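Local coordinates for protein glycinin A3B4 subunit (Glycine max, PDB 2D5F) that serves as an 11S globulin seed storage protein, assembling into hexamers that hold reserves of amino acids for the germinating soybean, at the interface of chains A and B and the interface of chains A and C. Coordinates in Å, arbitrary orientation; residue numbers count along the deposited sequence, not the author numbering. Chains: chain A/B/C, glycinin A3B4 subunit.

Contact 1 and contact 2 lie about 28 Å apart between the centres of their C-alpha atoms and share no residue. Chain A takes part in both, with its N-terminal stretch in contact 1 and strands 343-345 and 452-454 in contact 2. Contact 1 belongs to an interface without exact two-fold symmetry, as expected between neighbours in a ring such as a globulin trimer. Contact 2 belongs to a two-fold interface, whose twin repeats it with the chains exchanged; such pairing suits the stacking of trimers. The assembly is a hexamer, in which the first interface probably closes the rings and the second joins them.

Contact 1: the interface of chains A and B. Residues chain A 7, 10; chain B 157, 159, 161, 176.
B:Asp157 OD2 is gripped within its own chain by two donors, while OD1 of the same carboxylate lies toward A:Asn7 and A:Gln10. OD2 accepts from B:Asn159 N at 3.2 Å on the anti side. B:Arg161 NH2 reaches the same B:Asp157 OD2 on the syn side at 2.9 Å, nearly straight (173° at H), and the two donors come from opposite faces of the carboxylate. NH2 of B:Arg161 also forms a salt bridge to B:Asp157 OD1 at 2.6 Å, holding the acid's rotation while the extended arginine presents the edge of its guanidinium to the backbone of A:Gln10. B:Asp157 has CG wedged between its backbone N and carbonyl carbon (chi1 51°), which carries the carboxylate toward chain A: CG packs on A:Asn7 CA at 3.8 Å, and OD1 comes within 3.3 Å of A:Gln10 N. The side chains of A:Asn7 and B:Asn159 cross at about a right angle, with their amide planes 66° apart. A:Asn7 ND2 is 2.7 Å from B:Asn159 OD1, but the oxygen lies well above the plane of the A:Asn7 amide, off the line of its N-H bonds, so the contact is close without being a hydrogen bond. The amide end of A:Gln10 meets the backbone carbonyl of B:Thr176 similarly poorly: both OE1 and NE2 of A:Gln10 lie 3.1 Å from B:Thr176 O, one an acceptor against an acceptor, the other badly aimed, and this placement is doubtful. A:Asn7 is the first modelled residue of its chain; this N-terminal stretch lies over B's loop between strands 141-147 and 163-164, beside 3-10 helix 174-176.

Contact 2: the interface of chains A and C. Residues chain A 343, 452, 454; chain C 88, 321, 323-324.
Strands 343-345 and 452-454 of chain A meet two loop segments of chain C, one around C:Thr88 and one spanning C:Gly321 to C:Glu324. A:Phe343 reaches between both segments. The tip of its ring, CZ, touches C:Glu323 CB at 3.4 Å, and its CE1 meets the methyl CG2 of C:Thr88 at 3.5 Å, the two side chains crossing at about a right angle. Farther along, C:Glu324 clasps A:Ser452 with both carboxylate oxygens. The backbone N of A:Ser452 gives a bond of 2.8 Å (165° at H) to the syn lone pair of C:Glu324 OE1. The serine hydroxyl OG, set between its backbone N and carbonyl carbon (chi1 68°), donates to C:Glu324 OE2 at 2.5 Å from above the carboxylate plane. C:Gly321, the first modelled residue after a gap, belongs to the Asn-Gly site where 11S proglobulins are cleaved. Its N is surrounded by A:Ser452 O at 2.9 Å, C:Glu323 OE2 at 2.7 Å and C:Glu324 OE1, more acceptors than the one hydrogen of a peptide amide could serve; they would suit the probably charged amino group of a cut chain, though the structure alone does not show a cut. The other oxygen of C:Glu323 turns to A:Tyr454, whose ring it meets at the edge: water 1 bridges them, 2.5 Å from A:Tyr454 OH and 2.5 Å from C:Glu323 OE1.

Contact 1: the interface of chains A and B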
loop_
_atom_site.group_PDB
_atom_site.type_symbol
_atom_site.label_atom_id
_atom_site.label_comp_id
_atom_site.label_asym_id
_atom_site.label_seq_id
_atom_site.Cartn_x
_atom_site.Cartn_y
_atom_site.Cartn_z
ATOM N N ASN A 7 31.151 0.221 13.039
ATOM C CA ASN A 7 31.180 -0.729 14.189
ATOM C C ASN A 7 30.667 -0.037 15.444
ATOM O O ASN A 7 31.072 -0.366 16.560
ATOM C CB ASN A 7 32.609 -1.224 14.423
ATOM C CG ASN A 7 33.208 -1.879 13.190
ATOM O OD1 ASN A 7 34.382 -2.252 13.178
ATOM N ND2 ASN A 7 32.400 -2.020 12.144
ATOM N N GLN A 10 29.440 -2.482 17.954
ATOM C CA GLN A 10 30.335 -3.539 18.392
ATOM C C GLN A 10 30.784 -3.098 19.778
ATOM O O GLN A 10 31.946 -2.752 19.989
ATOM C CB GLN A 10 31.522 -3.644 17.434
ATOM C CG GLN A 10 32.261 -4.968 17.497
ATOM C CD GLN A 10 32.864 -5.350 16.155
ATOM O OE1 GLN A 10 33.669 -4.607 15.584
ATOM N NE2 GLN A 10 32.469 -6.513 15.640
ATOM N N ASP B 157 25.249 -2.660 12.908
ATOM C CA ASP B 157 26.275 -2.121 12.031
ATOM C C ASP B 157 26.540 -3.146 10.949
ATOM O O ASP B 157 26.026 -4.261 11.014
ATOM C CB ASP B 157 27.551 -1.736 12.797
ATOM C CG ASP B 157 28.071 -2.840 13.683
ATOM O OD1 ASP B 157 28.407 -2.530 14.844
ATOM O OD2 ASP B 157 28.155 -4.001 13.231
ATOM N N ASN B 159 28.559 -5.289 10.382
ATOM C CA ASN B 159 29.256 -6.525 10.723
ATOM C C ASN B 159 28.329 -7.733 10.770
ATOM O O ASN B 159 27.212 -7.651 11.287
ATOM C CB ASN B 159 29.937 -6.420 12.090
ATOM C CG ASN B 159 31.099 -5.449 12.099
ATOM O OD1 ASN B 159 30.916 -4.236 12.224
ATOM N ND2 ASN B 159 32.308 -5.980 11.959
ATOM N N ARG B 161 26.727 -10.997 12.199
ATOM C CA ARG B 161 26.618 -11.488 13.572
ATOM C C ARG B 161 25.687 -12.680 13.627
ATOM O O ARG B 161 24.666 -12.714 12.939
ATOM C CB ARG B 161 26.071 -10.406 14.511
ATOM C CG ARG B 161 26.786 -9.084 14.438
ATOM C CD ARG B 161 26.349 -8.157 15.556
ATOM N NE ARG B 161 26.868 -6.813 15.335
ATOM C CZ ARG B 161 27.237 -5.987 16.304
ATOM N NH1 ARG B 161 27.148 -6.368 17.572
ATOM N NH2 ARG B 161 27.701 -4.784 16.002
ATOM N N THR B 176 35.571 -9.545 12.003
ATOM C CA THR B 176 34.816 -8.533 12.739
ATOM C C THR B 176 35.408 -8.201 14.103
ATOM O O THR B 176 35.310 -7.064 14.565
ATOM C CB THR B 176 33.347 -8.961 12.940
ATOM O OG1 THR B 176 33.297 -10.150 13.741
ATOM C CG2 THR B 176 32.682 -9.223 11.594
#

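Contact 2: the interface of chains A and C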
loop_
_atom_site.group_PDB
_atom_site.type_symbol
_atom_site.label_atom_id
_atom_site.label_comp_id
_atom_site.label_asym_id
_atom_site.label_seq_id
_atom_site.Cartn_x
_atom_site.Cartn_y
_atom_site.Cartn_z
ATOM N N PHE A 343 0.054 -8.167 28.002
ATOM C CA PHE A 343 0.584 -9.377 28.642
ATOM C C PHE A 343 0.341 -9.189 30.144
ATOM O O PHE A 343 0.538 -8.093 30.673
ATOM C CB PHE A 343 2.086 -9.504 28.407
ATOM C CG PHE A 343 2.456 -10.112 27.084
ATOM C CD1 PHE A 343 2.387 -11.488 26.894
ATOM C CD2 PHE A 343 2.921 -9.314 26.045
ATOM C CE1 PHE A 343 2.784 -12.066 25.687
ATOM C CE2 PHE A 343 3.321 -9.883 24.833
ATOM C CZ PHE A 343 3.253 -11.261 24.657
ATOM N N SER A 452 9.273 -8.729 19.312
ATOM C CA SER A 452 10.201 -9.395 20.215
ATOM C C SER A 452 9.869 -10.879 20.268
ATOM O O SER A 452 8.839 -11.316 19.763
ATOM C CB SER A 452 10.103 -8.807 21.624
ATOM O OG SER A 452 8.851 -9.111 22.211
ATOM N N TYR A 454 10.535 -14.291 23.156
ATOM C CA TYR A 454 11.131 -14.733 24.405
ATOM C C TYR A 454 11.517 -16.198 24.244
ATOM O O TYR A 454 10.807 -16.975 23.603
ATOM C CB TYR A 454 10.190 -14.507 25.592
ATOM C CG TYR A 454 8.823 -15.134 25.504
ATOM C CD1 TYR A 454 8.468 -16.188 26.350
ATOM C CD2 TYR A 454 7.859 -14.643 24.617
ATOM C CE1 TYR A 454 7.192 -16.733 26.322
ATOM C CE2 TYR A 454 6.577 -15.183 24.580
ATOM C CZ TYR A 454 6.251 -16.226 25.436
ATOM O OH TYR A 454 4.993 -16.765 25.412
ATOM N N THR C 88 -2.388 -14.394 26.399
ATOM C CA THR C 88 -1.407 -13.573 27.113
ATOM C C THR C 88 -1.753 -13.193 28.546
ATOM O O THR C 88 -0.934 -12.594 29.245
ATOM C CB THR C 88 -1.104 -12.276 26.332
ATOM O OG1 THR C 88 -2.293 -11.481 26.249
ATOM C CG2 THR C 88 -0.619 -12.605 24.923
ATOM N N GLY C 321 5.969 -11.200 19.611
ATOM C CA GLY C 321 5.608 -11.702 18.299
ATOM C C GLY C 321 4.245 -11.190 17.874
ATOM O O GLY C 321 3.957 -10.001 18.015
ATOM N N GLU C 323 1.623 -11.503 19.313
ATOM C CA GLU C 323 0.905 -11.033 20.496
ATOM C C GLU C 323 1.011 -9.522 20.655
ATOM O O GLU C 323 0.107 -8.885 21.201
ATOM C CB GLU C 323 1.457 -11.655 21.783
ATOM C CG GLU C 323 1.827 -13.120 21.728
ATOM C CD GLU C 323 3.312 -13.326 21.509
ATOM O OE1 GLU C 323 3.874 -14.273 22.098
ATOM O OE2 GLU C 323 3.912 -12.541 20.744
ATOM N N GLU C 324 2.120 -8.953 20.192
ATOM C CA GLU C 324 2.360 -7.519 20.331
ATOM C C GLU C 324 1.604 -6.632 19.353
ATOM O O GLU C 324 1.370 -5.455 19.629
ATOM C CB GLU C 324 3.853 -7.236 20.211
ATOM C CG GLU C 324 4.678 -7.950 21.256
ATOM C CD GLU C 324 6.150 -7.933 20.926
ATOM O OE1 GLU C 324 6.508 -8.380 19.813
ATOM O OE2 GLU C 324 6.940 -7.480 21.778
HETATM O O HOH W 1 3.169 -15.902 23.871
#